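Local coordinates for protein leucine aminopeptidase 2, chloroplastic (Streptomyces sp. BC16019, PDB 5LHJ) that acts as a manganese-binding M17-family aminopeptidase of bottromycin maturation, probably removing unsubstituted N-terminal residues from peptides, at residues E338-D343 with D430-S435; L227-R232 with G321-G326; T109-L114 with I158-E163; E126-V131 with R164-E169. All blocks are in the same frame, centred on the assembly; numbering follows the deposited sequence.

Contact 1: E338-D343 with D430-S435; sequences EITHTD and DRVNCS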
loop_
_atom_site.group_PDB
_atom_site.type_symbol
_atom_site.label_atom_id
_atom_site.label_comp_id
_atom_site.label_asym_id
_atom_site.label_seq_id
_atom_site.Cartn_x
_atom_site.Cartn_y
_atom_site.Cartn_z
ATOM N N GLU A 338 21.264 -17.365 8.108
ATOM C CA GLU A 338 21.261 -16.048 7.501
ATOM C C GLU A 338 19.979 -15.313 7.875
ATOM O O GLU A 338 18.881 -15.848 7.682
ATOM C CB GLU A 338 21.343 -16.161 5.984
ATOM C CG GLU A 338 21.433 -14.817 5.284
ATOM C CD GLU A 338 21.353 -14.898 3.767
ATOM O OE1 GLU A 338 20.918 -15.933 3.202
ATOM O OE2 GLU A 338 21.704 -13.885 3.132
ATOM N N ILE A 339 20.124 -14.096 8.401
ATOM C CA ILE A 339 18.992 -13.252 8.781
ATOM C C ILE A 339 18.487 -12.525 7.546
ATOM O O ILE A 339 19.057 -11.511 7.116
ATOM C CB ILE A 339 19.349 -12.236 9.903
ATOM C CG1 ILE A 339 19.963 -12.947 11.119
ATOM C CG2 ILE A 339 18.109 -11.416 10.306
ATOM C CD1 ILE A 339 19.102 -14.023 11.752
ATOM N N THR A 340 17.428 -13.048 6.944
ATOM C CA THR A 340 16.832 -12.397 5.781
ATOM C C THR A 340 15.660 -11.471 6.134
ATOM O O THR A 340 15.233 -10.681 5.291
ATOM C CB THR A 340 16.394 -13.443 4.752
ATOM O OG1 THR A 340 15.519 -14.379 5.377
ATOM C CG2 THR A 340 17.627 -14.199 4.198
ATOM N N HIS A 341 15.129 -11.571 7.355
ATOM C CA HIS A 341 14.079 -10.663 7.830
ATOM C C HIS A 341 14.174 -10.633 9.353
ATOM O O HIS A 341 14.077 -11.685 9.985
ATOM C CB HIS A 341 12.683 -11.156 7.351
ATOM C CG HIS A 341 11.616 -10.104 7.386
ATOM N ND1 HIS A 341 11.245 -9.471 8.546
ATOM C CD2 HIS A 341 10.838 -9.575 6.410
ATOM C CE1 HIS A 341 10.289 -8.591 8.293
ATOM N NE2 HIS A 341 10.035 -8.623 6.998
ATOM N N THR A 342 14.365 -9.446 9.937
ATOM C CA THR A 342 14.547 -9.324 11.391
ATOM C C THR A 342 13.271 -9.573 12.217
ATOM O O THR A 342 13.353 -9.739 13.429
ATOM C CB THR A 342 15.156 -7.964 11.799
ATOM O OG1 THR A 342 14.230 -6.910 11.512
ATOM C CG2 THR A 342 16.481 -7.727 11.086
ATOM N N ASP A 343 12.104 -9.565 11.581
ATOM C CA ASP A 343 10.839 -9.926 12.242
ATOM C C ASP A 343 10.641 -11.442 12.467
ATOM O O ASP A 343 9.756 -11.825 13.239
ATOM C CB ASP A 343 9.643 -9.339 11.489
ATOM C CG ASP A 343 8.347 -9.357 12.301
ATOM O OD1 ASP A 343 8.372 -9.150 13.535
ATOM O OD2 ASP A 343 7.274 -9.570 11.689
ATOM N N ASP A 430 23.754 -22.039 6.162
ATOM C CA ASP A 430 23.072 -23.332 6.094
ATOM C C ASP A 430 21.562 -23.205 5.868
ATOM O O ASP A 430 20.955 -24.083 5.260
ATOM C CB ASP A 430 23.334 -24.174 7.352
ATOM C CG ASP A 430 24.790 -24.528 7.540
ATOM O OD1 ASP A 430 25.554 -24.628 6.537
ATOM O OD2 ASP A 430 25.177 -24.717 8.711
ATOM N N ARG A 431 20.970 -22.113 6.358
ATOM C CA ARG A 431 19.547 -21.868 6.206
ATOM C C ARG A 431 19.256 -20.384 6.316
ATOM O O ARG A 431 20.107 -19.608 6.790
ATOM C CB ARG A 431 18.767 -22.591 7.302
ATOM C CG ARG A 431 19.156 -22.119 8.695
ATOM C CD ARG A 431 18.487 -22.930 9.770
ATOM N NE ARG A 431 19.081 -24.233 10.034
ATOM C CZ ARG A 431 20.240 -24.466 10.648
ATOM N NH1 ARG A 431 21.051 -23.481 11.022
ATOM N NH2 ARG A 431 20.596 -25.717 10.885
ATOM N N VAL A 432 18.048 -20.013 5.913
ATOM C CA VAL A 432 17.509 -18.663 6.152
ATOM C C VAL A 432 16.460 -18.689 7.259
ATOM O O VAL A 432 15.861 -19.733 7.520
ATOM C CB VAL A 432 16.855 -18.039 4.898
ATOM C CG1 VAL A 432 17.873 -17.889 3.788
ATOM C CG2 VAL A 432 15.621 -18.830 4.420
ATOM N N ASN A 433 16.224 -17.532 7.877
ATOM C CA ASN A 433 15.090 -17.381 8.801
ATOM C C ASN A 433 13.816 -16.880 8.148
ATOM O O ASN A 433 12.806 -16.749 8.844
ATOM C CB ASN A 433 15.450 -16.525 10.026
ATOM C CG ASN A 433 15.479 -15.034 9.737
ATOM O OD1 ASN A 433 15.768 -14.595 8.626
ATOM N ND2 ASN A 433 15.170 -14.244 10.760
ATOM N N CYS A 434 13.843 -16.601 6.839
ATOM C CA CYS A 434 12.654 -16.145 6.114
ATOM C C CYS A 434 12.822 -16.376 4.623
ATOM O O CYS A 434 13.814 -15.920 4.030
ATOM C CB CYS A 434 12.422 -14.660 6.364
ATOM S SG CYS A 434 10.927 -13.982 5.594
ATOM N N SER A 435 11.869 -17.079 4.020
ATOM C CA SER A 435 11.906 -17.354 2.572
ATOM C C SER A 435 11.248 -16.280 1.725
ATOM O O SER A 435 11.400 -16.287 0.489
ATOM C CB SER A 435 11.200 -18.677 2.267
ATOM O OG SER A 435 9.823 -18.564 2.550
#
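The carboxamide oxygen OD1 of Asn433 takes two backbone N-H groups of 338-343: Thr340 N lies 2.8 Å from this OD1, tilted 25° from the carbonyl plane, and His341 N reaches the same OD1 in a weak bond of 3.3 Å. The amide answers with its other branch, Asn433 ND2 donating to His341 O at 2.9 Å. CG lies between the backbone N and carbonyl carbon (chi1 77°), and the amide beyond it continues, by side chain, the pairing that backbone atoms begin. That pairing is a short parallel bridge between Glu338 and Val432, in which Glu338 N donates almost straight to Arg431 O (2.8 Å) and Asn433 N returns a longer bond to Glu338 O (3.2 Å). An alanine in place of Asn433 would probably leave Thr340 N, His341 N and His341 O without these mates and this turn of the loop less firmly held, though the backbone pairing and the Thr340 hydroxyl bond would remain. Thr340 adds that second link: its OG1 donates to Cys434 O (2.7 Å), in the carbonyl plane and on a lone pair, while its CG2 rests against Val432 CG1 at 3.7 Å. Next to it, CB of His341 packs on CB of Cys434 at 3.6 Å. The loop so held runs on to Asp343, a ligand of the second manganese ion, which is not bound in this chain. Strand 336-338 lies between strands 328-330 and 431-432 in a small mixed sheet, and Ile339 and Asn433 both lean on Val348 of helix 345-358.

Contact 2: L227-R232 with G321-G326; sequences LTAVGR and GALRVG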
loop_
_atom_site.group_PDB
_atom_site.type_symbol
_atom_site.label_atom_id
_atom_site.label_comp_id
_atom_site.label_asym_id
_atom_site.label_seq_id
_atom_site.Cartn_x
_atom_site.Cartn_y
_atom_site.Cartn_z
ATOM N N LEU A 227 19.863 -15.798 20.700
ATOM C CA LEU A 227 19.329 -14.934 21.755
ATOM C C LEU A 227 20.134 -13.634 21.904
ATOM O O LEU A 227 19.556 -12.546 21.934
ATOM C CB LEU A 227 19.292 -15.692 23.090
ATOM C CG LEU A 227 18.920 -14.884 24.342
ATOM C CD1 LEU A 227 17.529 -14.282 24.241
ATOM C CD2 LEU A 227 19.019 -15.797 25.556
ATOM N N THR A 228 21.456 -13.748 22.009
ATOM C CA THR A 228 22.309 -12.557 22.179
ATOM C C THR A 228 22.298 -11.650 20.920
ATOM O O THR A 228 22.248 -10.438 21.059
ATOM C CB THR A 228 23.728 -12.920 22.651
ATOM O OG1 THR A 228 24.304 -13.872 21.783
ATOM C CG2 THR A 228 23.676 -13.533 24.007
ATOM N N ALA A 229 22.254 -12.227 19.715
ATOM C CA ALA A 229 22.172 -11.421 18.470
ATOM C C ALA A 229 20.866 -10.647 18.334
ATOM O O ALA A 229 20.864 -9.440 18.019
ATOM C CB ALA A 229 22.373 -12.309 17.246
ATOM N N VAL A 230 19.757 -11.349 18.553
ATOM C CA VAL A 230 18.429 -10.744 18.459
ATOM C C VAL A 230 18.259 -9.664 19.531
ATOM O O VAL A 230 17.740 -8.601 19.251
ATOM C CB VAL A 230 17.326 -11.815 18.563
ATOM C CG1 VAL A 230 15.958 -11.198 18.857
ATOM C CG2 VAL A 230 17.294 -12.645 17.282
ATOM N N GLY A 231 18.742 -9.940 20.740
ATOM C CA GLY A 231 18.524 -9.060 21.874
ATOM C C GLY A 231 19.406 -7.828 21.933
ATOM O O GLY A 231 19.177 -6.960 22.764
ATOM N N ARG A 232 20.426 -7.733 21.083
ATOM C CA ARG A 232 21.438 -6.689 21.268
ATOM C C ARG A 232 21.000 -5.256 20.953
ATOM O O ARG A 232 21.534 -4.319 21.549
ATOM C CB ARG A 232 22.715 -7.018 20.508
ATOM C CG ARG A 232 22.691 -6.769 19.026
ATOM C CD ARG A 232 24.116 -6.845 18.496
ATOM N NE ARG A 232 24.221 -6.535 17.076
ATOM C CZ ARG A 232 23.970 -7.387 16.082
ATOM N NH1 ARG A 232 23.542 -8.635 16.329
ATOM N NH2 ARG A 232 24.147 -6.988 14.829
ATOM N N GLY A 321 22.867 -0.391 16.932
ATOM C CA GLY A 321 23.530 -1.682 17.132
ATOM C C GLY A 321 22.664 -2.914 16.958
ATOM O O GLY A 321 23.027 -3.975 17.442
ATOM N N ALA A 322 21.550 -2.798 16.235
ATOM C CA ALA A 322 20.595 -3.905 16.092
ATOM C C ALA A 322 21.007 -4.924 15.034
ATOM O O ALA A 322 21.747 -4.619 14.104
ATOM C CB ALA A 322 19.211 -3.370 15.767
ATOM N N LEU A 323 20.478 -6.137 15.180
ATOM C CA LEU A 323 20.694 -7.217 14.219
ATOM C C LEU A 323 20.339 -6.775 12.799
ATOM O O LEU A 323 19.286 -6.178 12.586
ATOM C CB LEU A 323 19.836 -8.426 14.611
ATOM C CG LEU A 323 20.040 -9.722 13.810
ATOM C CD1 LEU A 323 21.478 -10.198 13.761
ATOM C CD2 LEU A 323 19.168 -10.799 14.414
ATOM N N ARG A 324 21.231 -7.035 11.847
ATOM C CA ARG A 324 21.079 -6.532 10.481
ATOM C C ARG A 324 20.611 -7.625 9.538
ATOM O O ARG A 324 21.014 -8.771 9.660
ATOM C CB ARG A 324 22.410 -5.984 9.941
ATOM C CG ARG A 324 22.981 -4.762 10.669
ATOM C CD ARG A 324 24.479 -4.590 10.444
ATOM N NE ARG A 324 25.135 -5.581 11.268
ATOM C CZ ARG A 324 26.144 -5.409 12.105
ATOM N NH1 ARG A 324 26.830 -4.268 12.216
ATOM N NH2 ARG A 324 26.516 -6.477 12.798
ATOM N N VAL A 325 19.817 -7.239 8.545
ATOM C CA VAL A 325 19.509 -8.122 7.422
ATOM C C VAL A 325 20.818 -8.478 6.706
ATOM O O VAL A 325 21.627 -7.585 6.407
ATOM C CB VAL A 325 18.527 -7.445 6.431
ATOM C CG1 VAL A 325 18.359 -8.282 5.164
ATOM C CG2 VAL A 325 17.186 -7.206 7.113
ATOM N N GLY A 326 21.036 -9.768 6.467
ATOM C CA GLY A 326 22.286 -10.254 5.863
ATOM C C GLY A 326 23.288 -10.805 6.862
ATOM O O GLY A 326 24.230 -11.508 6.462
HETATM O O HOH W 1 19.143 -6.654 17.741
HETATM O O HOH W 2 24.472 -4.023 14.499
HETATM O O HOH W 3 24.565 -3.768 19.939
#
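Ala229, near the end of helix 225-231, meets Leu323 with its methyl, CB lying 4.2 Å from CD1 of the leucine, while its carbonyl oxygen sits near Leu323 CB. One residue on, Val230 offers CG2, the branch anti to its carbonyl carbon, to the other leucine methyl: Val230 CG2 and Leu323 CD2 are 3.9 Å apart and the two side chains are oblique to each other. The valine also packs on Val348, Val349 and Glu345 of helix 345-358, Glu345 being a ligand of both manganese ions when they are bound. Its carbonyl is tied to the facing loop through a water 2.8 Å from Val230 O, to which it can donate, and which accepts from Leu323 N at 2.9 Å. In the catalytic domain of this M17 peptidase the helix end thereby packs on the loop that leads from strand 306-316 to strand 328-330. Arg232 follows, extended from CG to NE, and lays its guanidinium against that loop, crossing Leu323 at about a right angle. Leu323 N stands 3.7 Å above the centre of the guanidinium plane, Ala322 C toward its rim, and Leu323 CD1 touches NH1. At the edge a second water accepts from Arg232 NH2 (3.0 Å) and donates to Ala322 O. Arg232 NH2 and Arg324 NH2 lie only 3.2 Å apart, their guanidinium planes turned 49° to each other. This close pair of like charges is probably eased by Asp327, which forms a salt bridge with Arg324 NE and a long, weak ion pair with Arg232 NH2, and by Glu315 of the second subunit, which pairs with Arg324 NH1.

Contact 3: T109-L114 with I158-E163; sequences TLRLDL and IVATPE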
loop_
_atom_site.group_PDB
_atom_site.type_symbol
_atom_site.label_atom_id
_atom_site.label_comp_id
_atom_site.label_asym_id
_atom_site.label_seq_id
_atom_site.Cartn_x
_atom_site.Cartn_y
_atom_site.Cartn_z
ATOM N N THR A 109 -20.977 -13.099 48.071
ATOM C CA THR A 109 -20.767 -14.555 48.043
ATOM C C THR A 109 -21.609 -15.229 46.954
ATOM O O THR A 109 -22.790 -14.906 46.797
ATOM C CB THR A 109 -21.106 -15.175 49.413
ATOM O OG1 THR A 109 -22.456 -14.849 49.752
ATOM C CG2 THR A 109 -20.199 -14.607 50.498
ATOM N N LEU A 110 -20.983 -16.147 46.206
ATOM C CA LEU A 110 -21.623 -16.889 45.120
ATOM C C LEU A 110 -21.393 -18.386 45.302
ATOM O O LEU A 110 -20.256 -18.813 45.482
ATOM C CB LEU A 110 -21.049 -16.446 43.763
ATOM C CG LEU A 110 -21.387 -17.299 42.536
ATOM C CD1 LEU A 110 -22.879 -17.266 42.244
ATOM C CD2 LEU A 110 -20.571 -16.815 41.344
ATOM N N ARG A 111 -22.463 -19.175 45.275
ATOM C CA ARG A 111 -22.353 -20.633 45.287
ATOM C C ARG A 111 -22.802 -21.155 43.929
ATOM O O ARG A 111 -23.939 -20.914 43.525
ATOM C CB ARG A 111 -23.206 -21.269 46.394
ATOM C CG ARG A 111 -22.873 -22.740 46.594
ATOM C CD ARG A 111 -23.732 -23.410 47.647
ATOM N NE ARG A 111 -25.075 -23.735 47.151
ATOM C CZ ARG A 111 -26.229 -23.349 47.699
ATOM N NH1 ARG A 111 -26.282 -22.605 48.809
ATOM N NH2 ARG A 111 -27.371 -23.731 47.136
ATOM N N LEU A 112 -21.897 -21.839 43.227
ATOM C CA LEU A 112 -22.211 -22.494 41.965
ATOM C C LEU A 112 -22.645 -23.929 42.241
ATOM O O LEU A 112 -21.845 -24.736 42.736
ATOM C CB LEU A 112 -20.972 -22.510 41.052
ATOM C CG LEU A 112 -20.343 -21.135 40.821
ATOM C CD1 LEU A 112 -19.033 -21.272 40.065
ATOM C CD2 LEU A 112 -21.310 -20.229 40.095
ATOM N N ASP A 113 -23.904 -24.238 41.933
ATOM C CA ASP A 113 -24.410 -25.611 41.998
ATOM C C ASP A 113 -24.370 -26.323 40.644
ATOM O O ASP A 113 -24.894 -27.427 40.520
ATOM C CB ASP A 113 -25.847 -25.623 42.552
ATOM C CG ASP A 113 -25.926 -25.226 44.026
ATOM O OD1 ASP A 113 -24.888 -24.956 44.667
ATOM O OD2 ASP A 113 -27.051 -25.181 44.564
ATOM N N LEU A 114 -23.707 -25.733 39.649
ATOM C CA LEU A 114 -23.748 -26.243 38.275
ATOM C C LEU A 114 -23.263 -27.684 38.130
ATOM O O LEU A 114 -23.818 -28.445 37.340
ATOM C CB LEU A 114 -22.907 -25.352 37.335
ATOM C CG LEU A 114 -23.225 -23.859 37.255
ATOM C CD1 LEU A 114 -22.229 -23.199 36.310
ATOM C CD2 LEU A 114 -24.641 -23.555 36.800
ATOM N N ILE A 158 -17.919 -20.392 45.744
ATOM C CA ILE A 158 -17.977 -21.739 46.289
ATOM C C ILE A 158 -18.510 -22.662 45.205
ATOM O O ILE A 158 -19.505 -22.335 44.561
ATOM C CB ILE A 158 -18.911 -21.774 47.521
ATOM C CG1 ILE A 158 -18.349 -20.872 48.624
ATOM C CG2 ILE A 158 -19.141 -23.205 47.994
ATOM C CD1 ILE A 158 -19.256 -20.736 49.836
ATOM N N VAL A 159 -17.850 -23.798 44.992
ATOM C CA VAL A 159 -18.315 -24.791 44.032
ATOM C C VAL A 159 -18.880 -25.966 44.827
ATOM O O VAL A 159 -18.132 -26.614 45.573
ATOM C CB VAL A 159 -17.180 -25.271 43.103
ATOM C CG1 VAL A 159 -17.704 -26.282 42.081
ATOM C CG2 VAL A 159 -16.554 -24.087 42.372
ATOM N N ALA A 160 -20.185 -26.213 44.679
ATOM C CA ALA A 160 -20.868 -27.315 45.374
ATOM C C ALA A 160 -20.697 -28.630 44.610
ATOM O O ALA A 160 -21.030 -28.720 43.427
ATOM C CB ALA A 160 -22.346 -26.997 45.569
ATOM N N THR A 161 -20.152 -29.635 45.290
ATOM C CA THR A 161 -19.930 -30.970 44.730
ATOM C C THR A 161 -19.203 -31.806 45.780
ATOM O O THR A 161 -18.409 -31.256 46.540
ATOM C CB THR A 161 -19.076 -30.961 43.435
ATOM O OG1 THR A 161 -18.785 -32.301 43.010
ATOM C CG2 THR A 161 -17.757 -30.197 43.620
ATOM N N PRO A 162 -19.466 -33.128 45.826
ATOM C CA PRO A 162 -18.573 -34.001 46.613
ATOM C C PRO A 162 -17.166 -34.193 46.010
ATOM O O PRO A 162 -16.285 -34.696 46.707
ATOM C CB PRO A 162 -19.330 -35.338 46.656
ATOM C CG PRO A 162 -20.252 -35.301 45.493
ATOM C CD PRO A 162 -20.590 -33.868 45.223
ATOM N N GLU A 163 -16.959 -33.811 44.746
ATOM C CA GLU A 163 -15.692 -34.033 44.042
ATOM C C GLU A 163 -14.653 -32.964 44.391
ATOM O O GLU A 163 -14.245 -32.162 43.541
ATOM C CB GLU A 163 -15.929 -34.073 42.529
ATOM C CG GLU A 163 -16.910 -35.149 42.066
ATOM C CD GLU A 163 -16.370 -36.564 42.170
ATOM O OE1 GLU A 163 -15.143 -36.772 42.171
ATOM O OE2 GLU A 163 -17.189 -37.494 42.252
HETATM O O HOH W 4 -21.248 -26.981 41.292
#
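The guanidinium of Arg111, whose chain rests by CG on Ile158 CG2 (4.0 Å), meets the carboxylate of Asp113 at its edge and close to its plane. The grip is side-on: Arg111 NE donates to Asp113 OD1 at 2.8 Å and Arg111 NH2 to Asp113 OD2 at 3.0 Å, each oxygen using its syn lone pair. A bend at chi3 (78°) swings NE toward the acid. Across the contact OD1 of Asp113 also touches Ala160 CB at 3.4 Å, so the ion pair borders the second segment without bonding to it. The backbones run as parallel strands. Ile158 N donates to Leu110 O at 2.8 Å, Ile158 O takes Leu112 N, and Ala160 N closes the ladder on Leu112 O at 3.0 Å. That last carbonyl has a second donor, a water 2.7 Å from Leu112 O that also donates to Ala160 O and so bridges the point where the strands end. Arg111 and Ile158 occupy one face of the sheet, Leu112 and Val159 the other. Strand 109-112 lies between 38-43 and the outermost strand 156-159, and helix 124-139 makes the beta-alpha-beta crossover that joins this parallel pair. Leu112 packs on Ala135 of that helix and on Ser100 of helix 90-102, where Leu110 meets Val101.

Contact 4: E126-V131 with R164-E169; sequences ERARAV and RRAVAE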
loop_
_atom_site.group_PDB
_atom_site.type_symbol
_atom_site.label_atom_id
_atom_site.label_comp_id
_atom_site.label_asym_id
_atom_site.label_seq_id
_atom_site.Cartn_x
_atom_site.Cartn_y
_atom_site.Cartn_z
ATOM N N GLU A 126 -15.419 -34.556 36.191
ATOM C CA GLU A 126 -15.168 -33.678 35.039
ATOM C C GLU A 126 -16.028 -32.414 35.116
ATOM O O GLU A 126 -15.555 -31.315 34.804
ATOM C CB GLU A 126 -15.401 -34.412 33.711
ATOM C CG GLU A 126 -14.211 -35.227 33.210
ATOM C CD GLU A 126 -13.739 -36.306 34.186
ATOM O OE1 GLU A 126 -14.568 -37.129 34.637
ATOM O OE2 GLU A 126 -12.529 -36.333 34.509
ATOM N N ARG A 127 -17.278 -32.559 35.554
ATOM C CA ARG A 127 -18.149 -31.384 35.778
ATOM C C ARG A 127 -17.556 -30.449 36.825
ATOM O O ARG A 127 -17.463 -29.234 36.606
ATOM C CB ARG A 127 -19.557 -31.807 36.209
ATOM C CG ARG A 127 -20.311 -32.573 35.131
ATOM C CD ARG A 127 -21.797 -32.703 35.424
ATOM N NE ARG A 127 -22.129 -33.160 36.770
ATOM C CZ ARG A 127 -22.475 -34.400 37.132
ATOM N NH1 ARG A 127 -22.483 -35.416 36.273
ATOM N NH2 ARG A 127 -22.788 -34.635 38.398
ATOM N N ALA A 128 -17.127 -31.020 37.953
ATOM C CA ALA A 128 -16.586 -30.223 39.061
ATOM C C ALA A 128 -15.310 -29.468 38.661
ATOM O O ALA A 128 -15.159 -28.283 38.970
ATOM C CB ALA A 128 -16.339 -31.099 40.292
ATOM N N ARG A 129 -14.411 -30.159 37.971
ATOM C CA ARG A 129 -13.152 -29.564 37.505
ATOM C C ARG A 129 -13.417 -28.393 36.550
ATOM O O ARG A 129 -12.822 -27.310 36.696
ATOM C CB ARG A 129 -12.281 -30.632 36.834
ATOM C CG ARG A 129 -10.846 -30.196 36.534
ATOM C CD ARG A 129 -10.027 -31.303 35.861
ATOM N NE ARG A 129 -10.036 -32.515 36.670
ATOM C CZ ARG A 129 -10.715 -33.649 36.417
ATOM N NH1 ARG A 129 -11.449 -33.825 35.309
ATOM N NH2 ARG A 129 -10.646 -34.653 37.292
ATOM N N ALA A 130 -14.335 -28.602 35.610
ATOM C CA ALA A 130 -14.679 -27.587 34.612
ATOM C C ALA A 130 -15.363 -26.357 35.219
ATOM O O ALA A 130 -15.057 -25.225 34.846
ATOM C CB ALA A 130 -15.541 -28.184 33.510
ATOM N N VAL A 131 -16.293 -26.578 36.150
ATOM C CA VAL A 131 -16.976 -25.475 36.825
ATOM C C VAL A 131 -15.981 -24.640 37.636
ATOM O O VAL A 131 -16.020 -23.410 37.589
ATOM C CB VAL A 131 -18.141 -25.979 37.699
ATOM C CG1 VAL A 131 -18.714 -24.870 38.573
ATOM C CG2 VAL A 131 -19.249 -26.555 36.811
ATOM N N ARG A 164 -14.187 -32.978 45.635
ATOM C CA ARG A 164 -13.307 -31.911 46.124
ATOM C C ARG A 164 -11.924 -31.927 45.479
ATOM O O ARG A 164 -11.352 -30.870 45.244
ATOM C CB ARG A 164 -13.168 -31.949 47.655
ATOM C CG ARG A 164 -14.477 -31.956 48.433
ATOM C CD ARG A 164 -15.543 -30.985 47.915
ATOM N NE ARG A 164 -15.056 -29.603 47.868
ATOM C CZ ARG A 164 -15.701 -28.581 47.294
ATOM N NH1 ARG A 164 -15.148 -27.374 47.304
ATOM N NH2 ARG A 164 -16.884 -28.751 46.707
ATOM N N ARG A 165 -11.400 -33.114 45.181
ATOM C CA ARG A 165 -10.114 -33.241 44.486
ATOM C C ARG A 165 -10.199 -32.561 43.115
ATOM O O ARG A 165 -9.311 -31.792 42.747
ATOM C CB ARG A 165 -9.722 -34.723 44.349
ATOM C CG ARG A 165 -8.573 -35.043 43.401
ATOM C CD ARG A 165 -7.222 -34.832 44.035
ATOM N NE ARG A 165 -6.886 -35.897 44.983
ATOM C CZ ARG A 165 -5.769 -35.935 45.716
ATOM N NH1 ARG A 165 -4.857 -34.960 45.626
ATOM N NH2 ARG A 165 -5.568 -36.954 46.551
ATOM N N ALA A 166 -11.272 -32.848 42.378
ATOM C CA ALA A 166 -11.486 -32.248 41.048
ATOM C C ALA A 166 -11.589 -30.719 41.111
ATOM O O ALA A 166 -11.053 -30.031 40.245
ATOM C CB ALA A 166 -12.730 -32.831 40.398
ATOM N N VAL A 167 -12.265 -30.195 42.133
ATOM C CA VAL A 167 -12.359 -28.740 42.332
ATOM C C VAL A 167 -10.962 -28.143 42.533
ATOM O O VAL A 167 -10.601 -27.152 41.887
ATOM C CB VAL A 167 -13.294 -28.356 43.499
ATOM C CG1 VAL A 167 -13.197 -26.862 43.818
ATOM C CG2 VAL A 167 -14.737 -28.735 43.166
ATOM N N ALA A 168 -10.173 -28.770 43.401
ATOM C CA ALA A 168 -8.810 -28.315 43.663
ATOM C C ALA A 168 -7.943 -28.321 42.411
ATOM O O ALA A 168 -7.196 -27.364 42.186
ATOM C CB ALA A 168 -8.158 -29.159 44.768
ATOM N N GLU A 169 -8.053 -29.382 41.605
ATOM C CA GLU A 169 -7.318 -29.511 40.340
ATOM C C GLU A 169 -7.703 -28.377 39.374
ATOM O O GLU A 169 -6.836 -27.754 38.755
ATOM C CB GLU A 169 -7.603 -30.857 39.639
ATOM C CG GLU A 169 -6.931 -32.096 40.242
ATOM C CD GLU A 169 -7.421 -33.409 39.627
ATOM O OE1 GLU A 169 -8.118 -33.399 38.567
ATOM O OE2 GLU A 169 -7.124 -34.470 40.222
#
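Arg129, Ala166 and Ala128 give up most of the surface buried where helix 124-139 meets helix 164-185. The alanine methyls face each other, Ala128 CB lying 4.0 Å from Ala166 CB and 4.1 Å from Val167 CG2, and such small residues let the axes close to 7.3 Å at a crossing angle of -31°. Beside them Arg129 passes over the Ala166 carbonyl, its CA 3.5 Å from Ala166 O in a CA-H...O contact. A bend at chi3 (-56°) then brings NE to Glu169, where Arg129 NE and Glu169 OE1 form a salt bridge of 2.8 Å. Arg129 NH2 adds a weak bond to the same OE1, and the two charged groups are nearly coplanar. On its own helix Arg129 NH1 reaches Glu126 OE2 at 2.8 Å, from above the carboxylate plane. An alanine in place of Arg129 would probably leave Glu126 and Glu169 without their shared cation, Glu169 keeping a long, weak ion pair with Arg494, and the helices here held mainly by the packing of Ala128 on Ala166 and Val167. One arginine between two acids thus ties the helices by charge beside an apolar seam, and its bonds to both probably limit its freedom to turn.

Overall arrangement
The four contacts form two pairs on opposite sides of the chain's centre. Contacts 1 and 2 belong to the catalytic domain near the manganese ligands and touch through Ile339 O and Gly326 N; both pair loops with short elements, one by amide and hydroxyl bonds, the other by apolar packing, waters and crowded arginines. Contacts 3 and 4, with centres about 10 Å apart, share the crossover of the N-terminal region: strand 109-112, helix 124-139 and strand 156-159 lead into helix 164-185, and Val159 O meets Arg164 NH2. Contact 4 is the buried one, while the other three are partly buried; contact 3 is a backbone ladder, contact 4 methyl packing flanked by ion pairs.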